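Mitochondrial enolase superfamily member 1 (Homo sapiens, PDB 4A35) catalyses the magnesium-dependent dehydration of L-fuconate to 2-keto-3-deoxy-L-fuconate, a step in the breakdown of L-fucose. Local coordinates at residues M2-I7 and T44-G49; L10-V15 and A38-E43; G87-F92 and A118-V123; K133-L138 and P413-E418. All blocks are in the same frame, centred on the assembly; numbering follows the deposited sequence.

Contact 1. Residues M2-I7 and T44-G49; sequences MVRGRI and TDAEDG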
# COMPACT_ATOMS: atom_id res chain seq x y z
N MET A 2 -23.83 7.34 -26.60
CA MET A 2 -24.53 8.57 -26.21
C MET A 2 -23.60 9.48 -25.38
O MET A 2 -24.06 10.46 -24.78
CB MET A 2 -25.77 8.18 -25.39
CG MET A 2 -26.87 7.49 -26.21
SD MET A 2 -28.47 8.20 -25.81
CE MET A 2 -28.87 7.29 -24.33
N VAL A 3 -22.28 9.18 -25.38
CA VAL A 3 -21.27 9.90 -24.59
C VAL A 3 -20.97 11.26 -25.22
O VAL A 3 -20.74 11.35 -26.43
CB VAL A 3 -20.00 9.03 -24.41
CG1 VAL A 3 -18.87 9.81 -23.75
CG2 VAL A 3 -20.31 7.79 -23.60
N ARG A 4 -20.95 12.31 -24.38
CA ARG A 4 -20.72 13.68 -24.83
C ARG A 4 -20.19 14.51 -23.68
O ARG A 4 -20.35 14.14 -22.51
CB ARG A 4 -22.04 14.28 -25.38
CG ARG A 4 -23.14 14.53 -24.31
CD ARG A 4 -24.07 13.34 -24.08
NE ARG A 4 -25.01 13.54 -22.98
CZ ARG A 4 -25.95 12.67 -22.61
NH1 ARG A 4 -26.09 11.51 -23.25
NH2 ARG A 4 -26.76 12.95 -21.59
N GLY A 5 -19.62 15.65 -24.02
CA GLY A 5 -19.19 16.60 -23.01
C GLY A 5 -17.75 16.52 -22.58
O GLY A 5 -17.10 15.47 -22.68
N ARG A 6 -17.25 17.67 -22.16
CA ARG A 6 -15.93 17.88 -21.58
C ARG A 6 -16.11 18.00 -20.07
O ARG A 6 -16.96 18.77 -19.62
CB ARG A 6 -15.25 19.13 -22.17
CG ARG A 6 -13.77 19.17 -21.80
CD ARG A 6 -12.98 20.22 -22.55
NE ARG A 6 -12.97 20.00 -24.01
CZ ARG A 6 -11.96 19.50 -24.71
NH1 ARG A 6 -10.86 19.08 -24.09
NH2 ARG A 6 -12.05 19.38 -26.02
N ILE A 7 -15.30 17.26 -19.29
CA ILE A 7 -15.39 17.33 -17.84
C ILE A 7 -14.89 18.74 -17.44
O ILE A 7 -13.81 19.13 -17.83
CB ILE A 7 -14.61 16.17 -17.17
CG1 ILE A 7 -15.43 14.87 -17.40
CG2 ILE A 7 -14.38 16.47 -15.67
CD1 ILE A 7 -14.68 13.69 -17.45
N THR A 44 -19.97 18.02 -16.51
CA THR A 44 -19.52 18.23 -17.88
C THR A 44 -20.07 19.56 -18.36
O THR A 44 -20.95 20.13 -17.72
CB THR A 44 -19.97 17.10 -18.82
OG1 THR A 44 -21.37 17.26 -19.07
CG2 THR A 44 -19.62 15.69 -18.32
N ASP A 45 -19.66 19.98 -19.55
CA ASP A 45 -20.21 21.18 -20.14
C ASP A 45 -21.41 20.83 -21.08
O ASP A 45 -21.80 21.65 -21.91
CB ASP A 45 -19.10 21.91 -20.92
CG ASP A 45 -18.51 21.15 -22.09
OD1 ASP A 45 -18.90 19.95 -22.31
OD2 ASP A 45 -17.64 21.71 -22.79
N ALA A 46 -21.96 19.59 -20.96
CA ALA A 46 -23.04 19.08 -21.82
C ALA A 46 -24.39 19.78 -21.60
O ALA A 46 -25.26 19.68 -22.47
CB ALA A 46 -23.21 17.56 -21.65
N GLU A 47 -24.59 20.47 -20.44
CA GLU A 47 -25.85 21.16 -20.10
C GLU A 47 -27.07 20.20 -20.11
O GLU A 47 -28.17 20.60 -20.51
CB GLU A 47 -26.09 22.37 -21.04
CG GLU A 47 -25.13 23.53 -20.82
CD GLU A 47 -25.25 24.61 -21.87
OE1 GLU A 47 -26.39 24.93 -22.27
OE2 GLU A 47 -24.20 25.13 -22.32
N ASP A 48 -26.87 18.93 -19.67
CA ASP A 48 -27.90 17.89 -19.58
C ASP A 48 -28.27 17.59 -18.13
O ASP A 48 -29.10 16.73 -17.88
CB ASP A 48 -27.44 16.60 -20.30
CG ASP A 48 -26.11 16.01 -19.84
OD1 ASP A 48 -25.54 16.49 -18.83
OD2 ASP A 48 -25.63 15.06 -20.49
N GLY A 49 -27.62 18.27 -17.19
CA GLY A 49 -27.77 18.06 -15.74
C GLY A 49 -27.26 16.71 -15.23
O GLY A 49 -27.48 16.38 -14.06
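Arg-4 rests the start of its side chain on Ala-46, CG to CB 4.0 Å, and meets Asp-48 tip to tip in a salt bridge. The grip is side-on but falls on a single oxygen: OD2 of Asp-48 takes NH2 of Arg-4 at 2.6 Å and NE at 3.0 Å. That oxygen lies near the guanidinium plane, while the carboxylate is turned 71° away from it. NH1 of Arg-4 reaches back to Met-2 O at 2.8 Å, and three bonds therefore fix the rotation of the group. An alanine in place of Arg-4 would probably leave Asp-48 OD2 without its two donors and Met-2 O without NH1, with the carboxylate held less firmly, though OD1 would keep its bond from Ile-50 N.

Asp-45 holds the backbone of Arg-6 twice, once with its carboxylate and once with its own N-H. Arg-6 N donates to Asp-45 OD1 at 2.8 Å, almost straight at 177° although it comes from above the carboxylate plane, and Asp-45 N returns a bond to Arg-6 O at 3.0 Å. Thr-44 OG1 stands between its own backbone N and carbonyl carbon (chi1 74°), from where it accepts from Ala-46 N as an ST turn. Gly-5 passes between, at backbone angles that would press a CB against Arg-4 O and near Thr-44 and Ala-46.

The Ile-7 and Thr-44 pair opens the antiparallel sheet of strands 7-16, 36-44 and 52-58. Arg-6 sends its guanidinium away to Asn-79 and Asp-81, whereas Val-3 packs on helices 82-86 and 110-131 and Thr-44 touches Leu-126.

Contact 2. Residues L10-V15 and A38-E43; sequences LSVRDV and AYVVIE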
# COMPACT_ATOMS: atom_id res chain seq x y z
N LEU A 10 -14.85 19.49 -10.86
CA LEU A 10 -14.72 18.38 -9.93
C LEU A 10 -14.80 18.96 -8.52
O LEU A 10 -14.11 19.94 -8.21
CB LEU A 10 -13.40 17.60 -10.13
CG LEU A 10 -13.16 16.37 -9.20
CD1 LEU A 10 -12.34 15.30 -9.90
CD2 LEU A 10 -12.46 16.77 -7.83
N SER A 11 -15.57 18.32 -7.67
CA SER A 11 -15.62 18.66 -6.26
C SER A 11 -15.39 17.38 -5.46
O SER A 11 -15.75 16.28 -5.91
CB SER A 11 -16.94 19.36 -5.88
OG SER A 11 -18.01 18.44 -5.82
N VAL A 12 -14.79 17.51 -4.29
CA VAL A 12 -14.57 16.38 -3.40
C VAL A 12 -14.77 16.89 -2.00
O VAL A 12 -14.21 17.94 -1.63
CB VAL A 12 -13.21 15.64 -3.61
CG1 VAL A 12 -12.00 16.62 -3.64
CG2 VAL A 12 -13.03 14.54 -2.59
N ARG A 13 -15.56 16.14 -1.22
CA ARG A 13 -15.92 16.51 0.14
C ARG A 13 -15.72 15.35 1.09
O ARG A 13 -15.91 14.19 0.75
CB ARG A 13 -17.37 17.03 0.17
CG ARG A 13 -17.56 18.42 -0.56
CD ARG A 13 -19.03 18.75 -0.68
NE ARG A 13 -19.63 17.91 -1.73
CZ ARG A 13 -20.90 17.96 -2.12
NH1 ARG A 13 -21.77 18.76 -1.50
NH2 ARG A 13 -21.32 17.16 -3.11
N ASP A 14 -15.34 15.69 2.32
CA ASP A 14 -15.09 14.78 3.44
C ASP A 14 -16.43 14.58 4.15
O ASP A 14 -16.93 15.53 4.76
CB ASP A 14 -14.03 15.46 4.36
CG ASP A 14 -13.52 14.62 5.50
OD1 ASP A 14 -14.21 13.63 5.87
OD2 ASP A 14 -12.45 14.98 6.07
N VAL A 15 -17.07 13.38 4.01
CA VAL A 15 -18.39 13.10 4.59
C VAL A 15 -18.23 12.03 5.66
O VAL A 15 -17.65 10.99 5.38
CB VAL A 15 -19.42 12.67 3.50
CG1 VAL A 15 -20.83 12.56 4.06
CG2 VAL A 15 -19.40 13.64 2.32
N ALA A 38 -14.90 9.86 0.98
CA ALA A 38 -14.50 11.02 0.16
C ALA A 38 -15.52 11.02 -1.00
O ALA A 38 -15.60 10.03 -1.75
CB ALA A 38 -13.06 10.86 -0.33
N TYR A 39 -16.39 12.02 -1.05
CA TYR A 39 -17.49 12.06 -2.05
C TYR A 39 -17.11 12.99 -3.15
O TYR A 39 -16.91 14.20 -2.91
CB TYR A 39 -18.79 12.51 -1.39
CG TYR A 39 -19.97 12.52 -2.34
CD1 TYR A 39 -20.39 11.35 -2.98
CD2 TYR A 39 -20.70 13.69 -2.55
CE1 TYR A 39 -21.50 11.34 -3.82
CE2 TYR A 39 -21.80 13.70 -3.42
CZ TYR A 39 -22.22 12.51 -4.02
OH TYR A 39 -23.31 12.48 -4.86
N VAL A 40 -17.02 12.43 -4.38
CA VAL A 40 -16.61 13.14 -5.57
C VAL A 40 -17.80 13.41 -6.49
O VAL A 40 -18.57 12.49 -6.79
CB VAL A 40 -15.53 12.31 -6.33
CG1 VAL A 40 -15.11 13.01 -7.64
CG2 VAL A 40 -14.31 12.03 -5.43
N VAL A 41 -17.87 14.64 -7.03
CA VAL A 41 -18.87 14.98 -8.04
C VAL A 41 -18.16 15.64 -9.23
O VAL A 41 -17.41 16.62 -9.08
CB VAL A 41 -20.05 15.83 -7.51
CG1 VAL A 41 -21.07 16.16 -8.62
CG2 VAL A 41 -20.73 15.14 -6.33
N ILE A 42 -18.39 15.10 -10.42
CA ILE A 42 -17.82 15.70 -11.63
C ILE A 42 -18.97 16.15 -12.51
O ILE A 42 -20.02 15.46 -12.60
CB ILE A 42 -16.81 14.79 -12.41
CG1 ILE A 42 -17.51 13.52 -12.97
CG2 ILE A 42 -15.57 14.48 -11.55
CD1 ILE A 42 -16.54 12.52 -13.83
N GLU A 43 -18.75 17.27 -13.20
CA GLU A 43 -19.73 17.83 -14.10
C GLU A 43 -19.12 17.97 -15.49
O GLU A 43 -17.88 18.03 -15.64
CB GLU A 43 -20.21 19.21 -13.58
CG GLU A 43 -21.00 19.15 -12.29
CD GLU A 43 -21.42 20.48 -11.69
OE1 GLU A 43 -21.71 21.41 -12.47
OE2 GLU A 43 -21.43 20.59 -10.45
O HOH W 1 -18.36 16.42 -3.85
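Segments Leu-10 to Val-15 and Ala-38 to Glu-43 run antiparallel, their axes at 160°, with Ser-11/Val-41 and Arg-13/Tyr-39 as the hydrogen-bonded pairs. Each pair closes a ring of two N-H...O bonds; Tyr-39 N to Arg-13 O, at 2.9 Å, is the straightest of the four at 172°.

On one face, Val-40 divides its methyls between two neighbours: CG1 turns to Leu-10 CG at 4.2 Å and CG2 to Val-12 CG2 at 4.0 Å. Leu-10 also presses CD1 against Ile-42 CG2, 3.7 Å away. An alanine at Val-40 would probably open a gap beside Leu-10 and Val-12, since both methyls that meet them would be gone.

The other face is more polar. Arg-13 and Tyr-39 lie side by side and point the same way, with their planes 37° apart; NH2 of Arg-13 comes to the edge of the ring, 3.5 Å from CE2 of Tyr-39. A bend at chi3 lets NE of Arg-13 donate to a water 2.9 Å away, and this water in turn donates to Tyr-39 O and is hydrogen-bonded to Ser-11 OG. The far ends are held from the C-terminal region, Arg-13 NH1 by Glu-421 and Tyr-39 OH by Met-419 N.

Strand 36-44 is the middle one of the three-stranded antiparallel sheet of the N-terminal domain and pairs on its other side with strand 52-58. Val-40 and Ile-42 rest on helix 110-131, Val-12 and Ala-38 on helix 63-73, while Arg-13 and Val-15 pack against helix 421-427.

Contact 3. Residues G87-F92 and A118-V123; sequences GDFRGF and AVLNAV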
# COMPACT_ATOMS: atom_id res chain seq x y z
N GLY A 87 -13.07 5.93 -24.37
CA GLY A 87 -12.52 5.41 -25.62
C GLY A 87 -11.16 4.75 -25.45
O GLY A 87 -10.74 3.97 -26.30
N ASP A 88 -10.44 5.07 -24.35
CA ASP A 88 -9.14 4.44 -24.02
C ASP A 88 -9.08 4.44 -22.51
O ASP A 88 -8.30 5.19 -21.90
CB ASP A 88 -7.93 5.16 -24.66
CG ASP A 88 -6.58 4.52 -24.31
OD1 ASP A 88 -6.57 3.35 -23.83
OD2 ASP A 88 -5.55 5.19 -24.51
N PHE A 89 -9.95 3.61 -21.90
CA PHE A 89 -10.10 3.62 -20.45
C PHE A 89 -8.84 3.04 -19.81
O PHE A 89 -8.40 3.56 -18.78
CB PHE A 89 -11.38 2.92 -20.02
CG PHE A 89 -12.17 3.64 -18.93
CD1 PHE A 89 -11.50 4.39 -17.95
CD2 PHE A 89 -13.55 3.56 -18.89
CE1 PHE A 89 -12.22 5.04 -16.93
CE2 PHE A 89 -14.28 4.19 -17.85
CZ PHE A 89 -13.60 4.92 -16.87
N ARG A 90 -8.19 2.07 -20.47
CA ARG A 90 -6.90 1.53 -20.02
C ARG A 90 -5.84 2.64 -19.89
O ARG A 90 -5.15 2.72 -18.87
CB ARG A 90 -6.40 0.46 -21.02
CG ARG A 90 -4.98 -0.02 -20.70
CD ARG A 90 -4.51 -0.95 -21.75
NE ARG A 90 -5.41 -2.10 -21.85
CZ ARG A 90 -5.51 -2.89 -22.90
NH1 ARG A 90 -4.72 -2.72 -23.96
NH2 ARG A 90 -6.38 -3.90 -22.89
N GLY A 91 -5.72 3.49 -20.92
CA GLY A 91 -4.80 4.62 -20.95
C GLY A 91 -5.04 5.59 -19.81
O GLY A 91 -4.10 6.00 -19.11
N PHE A 92 -6.33 5.94 -19.59
CA PHE A 92 -6.70 6.87 -18.48
C PHE A 92 -6.38 6.24 -17.11
O PHE A 92 -5.81 6.90 -16.22
CB PHE A 92 -8.18 7.23 -18.59
CG PHE A 92 -8.62 8.23 -17.55
CD1 PHE A 92 -8.18 9.55 -17.60
CD2 PHE A 92 -9.46 7.84 -16.51
CE1 PHE A 92 -8.63 10.49 -16.68
CE2 PHE A 92 -9.90 8.79 -15.57
CZ PHE A 92 -9.47 10.10 -15.66
N ALA A 118 -12.17 6.60 -6.11
CA ALA A 118 -13.23 7.61 -5.96
C ALA A 118 -13.45 8.40 -7.27
O ALA A 118 -14.59 8.58 -7.71
CB ALA A 118 -12.91 8.57 -4.81
N VAL A 119 -12.34 8.79 -7.93
CA VAL A 119 -12.38 9.53 -9.21
C VAL A 119 -12.95 8.62 -10.30
O VAL A 119 -13.89 9.02 -11.03
CB VAL A 119 -10.97 10.08 -9.56
CG1 VAL A 119 -10.90 10.59 -11.00
CG2 VAL A 119 -10.55 11.19 -8.57
N LEU A 120 -12.36 7.42 -10.44
CA LEU A 120 -12.84 6.45 -11.46
C LEU A 120 -14.33 6.06 -11.24
O LEU A 120 -15.08 5.94 -12.24
CB LEU A 120 -11.94 5.21 -11.47
CG LEU A 120 -10.57 5.38 -12.15
CD1 LEU A 120 -9.68 4.11 -11.98
CD2 LEU A 120 -10.72 5.67 -13.66
N ASN A 121 -14.79 5.91 -9.97
CA ASN A 121 -16.20 5.62 -9.67
C ASN A 121 -17.10 6.72 -10.22
O ASN A 121 -18.15 6.41 -10.73
CB ASN A 121 -16.47 5.43 -8.15
CG ASN A 121 -15.92 4.08 -7.63
OD1 ASN A 121 -15.66 3.16 -8.41
ND2 ASN A 121 -15.77 3.92 -6.31
N ALA A 122 -16.68 8.03 -10.07
CA ALA A 122 -17.46 9.15 -10.58
C ALA A 122 -17.52 9.10 -12.15
O ALA A 122 -18.56 9.37 -12.75
CB ALA A 122 -16.85 10.47 -10.07
N VAL A 123 -16.44 8.66 -12.81
CA VAL A 123 -16.45 8.59 -14.28
C VAL A 123 -17.39 7.45 -14.75
O VAL A 123 -18.17 7.65 -15.68
CB VAL A 123 -14.99 8.42 -14.83
CG1 VAL A 123 -15.00 8.19 -16.34
CG2 VAL A 123 -14.12 9.65 -14.50
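Phe-92 takes Leu-120 at the edge of its ring, with methyl CD2 near the ring plane and 3.7 Å from CE2 of Phe-92. The ring of Phe-89 is met obliquely by two groups, Leu-120 CD2 at 3.7 Å from its CE1 and Val-123 CG1 at 3.6 Å from its CZ; it also stacks with Trp-124. The same methyl of Leu-120 therefore touches both phenylalanines, while Val-123 splits its branches between them, CG1 to Phe-89 and CG2 more distantly to Phe-92, 4.4 Å from its CE2. In each of these pairs but the last, the side chains slide past each other in opposite directions.

No hydrogen bond crosses here. The nearest CA atoms, those of Phe-92 and Leu-120, stay 9.3 Å apart, and the gap is bridged wholly by side chains. Phe-92 reaches across with CG anti to its backbone N (chi1 -177°). Asp-88 starts the helix that carries both rings: it is the N-cap, its OD1 accepting from Gly-91 N at 3.0 Å. Gly-91 leaves room for that carboxylate, because a CB there would clash with Asp-88 OD2.

Both partners use residues three apart, about one helical turn, as is common where helices pack through apolar side chains. Helix 89-97 is thus joined to the long helix 110-131 in the helical part of the N-terminal alpha+beta domain of the mandelate racemase/muconate lactonizing enzyme family, with Leu-82 and Ile-85 of helix 82-86 packing alongside.

Contact 4. Residues K133-L138 and P413-E418; sequences KPVWKL and PGYSTE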
# COMPACT_ATOMS: atom_id res chain seq x y z
N LYS A 133 -28.22 3.66 -18.51
CA LYS A 133 -28.17 2.28 -18.01
C LYS A 133 -27.51 2.21 -16.63
O LYS A 133 -26.58 2.97 -16.35
CB LYS A 133 -27.31 1.42 -18.99
CG LYS A 133 -28.00 1.07 -20.27
CD LYS A 133 -27.06 0.32 -21.21
CE LYS A 133 -27.77 0.09 -22.54
NZ LYS A 133 -26.93 -0.67 -23.49
N PRO A 134 -27.98 1.30 -15.74
CA PRO A 134 -27.20 1.05 -14.51
C PRO A 134 -25.84 0.45 -14.93
O PRO A 134 -25.73 -0.14 -16.03
CB PRO A 134 -28.04 -0.01 -13.76
CG PRO A 134 -28.94 -0.59 -14.78
CD PRO A 134 -29.09 0.34 -15.92
N VAL A 135 -24.79 0.65 -14.12
CA VAL A 135 -23.46 0.15 -14.47
C VAL A 135 -23.50 -1.38 -14.78
O VAL A 135 -22.84 -1.82 -15.73
CB VAL A 135 -22.40 0.53 -13.38
CG1 VAL A 135 -21.17 -0.38 -13.43
CG2 VAL A 135 -22.00 2.00 -13.53
N TRP A 136 -24.21 -2.19 -13.98
CA TRP A 136 -24.23 -3.64 -14.27
C TRP A 136 -24.68 -3.92 -15.74
O TRP A 136 -24.06 -4.74 -16.43
CB TRP A 136 -25.09 -4.44 -13.27
CG TRP A 136 -26.59 -4.24 -13.37
CD1 TRP A 136 -27.35 -3.39 -12.63
CD2 TRP A 136 -27.49 -4.94 -14.25
NE1 TRP A 136 -28.67 -3.47 -13.02
CE2 TRP A 136 -28.80 -4.45 -13.98
CE3 TRP A 136 -27.33 -5.93 -15.24
CZ2 TRP A 136 -29.94 -4.90 -14.67
CZ3 TRP A 136 -28.47 -6.38 -15.93
CH2 TRP A 136 -29.75 -5.85 -15.65
N LYS A 137 -25.66 -3.15 -16.24
CA LYS A 137 -26.24 -3.35 -17.56
C LYS A 137 -25.33 -2.80 -18.62
O LYS A 137 -25.18 -3.43 -19.67
CB LYS A 137 -27.65 -2.73 -17.63
CG LYS A 137 -28.39 -2.97 -18.97
CD LYS A 137 -28.53 -4.46 -19.34
CE LYS A 137 -29.54 -4.67 -20.48
NZ LYS A 137 -29.30 -5.99 -21.15
N LEU A 138 -24.64 -1.68 -18.32
CA LEU A 138 -23.64 -1.11 -19.23
C LEU A 138 -22.57 -2.16 -19.49
O LEU A 138 -22.16 -2.37 -20.65
CB LEU A 138 -23.01 0.16 -18.59
CG LEU A 138 -21.83 0.81 -19.36
CD1 LEU A 138 -22.37 1.49 -20.64
CD2 LEU A 138 -21.07 1.83 -18.44
N PRO A 413 -30.34 4.63 -14.25
CA PRO A 413 -28.99 4.84 -14.82
C PRO A 413 -27.94 5.21 -13.73
O PRO A 413 -28.25 5.90 -12.73
CB PRO A 413 -29.20 6.02 -15.79
CG PRO A 413 -30.69 5.96 -16.15
CD PRO A 413 -31.35 5.53 -14.86
N GLY A 414 -26.70 4.78 -13.95
CA GLY A 414 -25.59 5.12 -13.06
C GLY A 414 -25.06 3.99 -12.20
O GLY A 414 -25.45 2.81 -12.37
N TYR A 415 -24.10 4.34 -11.29
CA TYR A 415 -23.40 3.34 -10.47
C TYR A 415 -24.00 3.29 -9.02
O TYR A 415 -23.40 2.70 -8.12
CB TYR A 415 -21.90 3.70 -10.46
CG TYR A 415 -20.94 2.62 -10.05
CD1 TYR A 415 -21.36 1.29 -9.91
CD2 TYR A 415 -19.60 2.91 -9.83
CE1 TYR A 415 -20.49 0.31 -9.46
CE2 TYR A 415 -18.70 1.92 -9.44
CZ TYR A 415 -19.17 0.63 -9.18
OH TYR A 415 -18.30 -0.37 -8.83
N SER A 416 -25.19 3.97 -8.81
CA SER A 416 -25.84 4.06 -7.46
C SER A 416 -24.90 4.75 -6.43
O SER A 416 -25.04 4.53 -5.22
CB SER A 416 -26.21 2.68 -6.90
OG SER A 416 -26.95 1.93 -7.84
N THR A 417 -23.95 5.55 -6.92
CA THR A 417 -22.97 6.30 -6.08
C THR A 417 -23.57 7.61 -5.54
O THR A 417 -23.03 8.21 -4.61
CB THR A 417 -21.74 6.69 -6.95
OG1 THR A 417 -22.29 7.17 -8.18
CG2 THR A 417 -20.80 5.52 -7.25
N GLU A 418 -24.61 8.14 -6.21
CA GLU A 418 -25.14 9.45 -5.89
C GLU A 418 -25.70 9.55 -4.46
O GLU A 418 -26.53 8.74 -4.05
CB GLU A 418 -26.21 9.88 -6.89
CG GLU A 418 -26.61 11.34 -6.70
CD GLU A 418 -27.32 11.89 -7.91
OE1 GLU A 418 -27.39 11.19 -8.95
OE2 GLU A 418 -27.89 12.99 -7.78
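Val-135 packs tightly on Tyr-415, its CG2 only 3.5 Å from CB of the tyrosine, while CB of Val-135 sits 3.7 Å from ring atom CD1. The two side chains cross obliquely: CG of Tyr-415, anti to its backbone N (chi1 -162°), lies 3.7 Å from Val-135 CG2, and the valine meets the ring at a slant. Beside them the backbones are tied twice: Val-135 N donates to Gly-414 O at 2.9 Å, and Gly-414 N to Lys-133 O at 3.0 Å. Both donors stand well above the carbonyl plane they meet. Pro-134 is the N-cap of helix 135-141, and Gly-414 O thus satisfies an N-H of its first turn.

The other end is looser and partly exposed. Pro-413 offers CB to Lys-133 N at 3.7 Å, but the lysine side chain leaves the contact and pairs with Asp-141.

Here the loop that follows strand 406-408, on the C-terminal barrel side, is joined to the N-terminal domain. Tyr-415 N is held by Asp-125 of helix 110-131, its ring meets His-368 of helix 362-377 edge-to-face, and Val-135 touches Ala-128 and His-368 on the same two helices.

Helix 110-131 borders all four contacts and carries one half of contact 3. Ile-42 CD1 of contact 2 lies 3.8 Å from Val-123 CG2 of contact 3, and Asn-121 OD1 of contact 3 is 3.4 Å from Tyr-415 CE2 of contact 4. Contact 1 closes the loop inside which contact 2 is nested, and the two touch through Ile-7; it stays clear of contacts 3 and 4. Contacts 2 and 4 also touch, Tyr-39 CE1 to Thr-417 O at 3.6 Å. Toward the active site, the Tyr-415 side chain is about 12 Å from that of His-356, a predicted catalytic residue, and the Val-15 side chain about 9 Å from that of Tyr-35, which probably binds substrate.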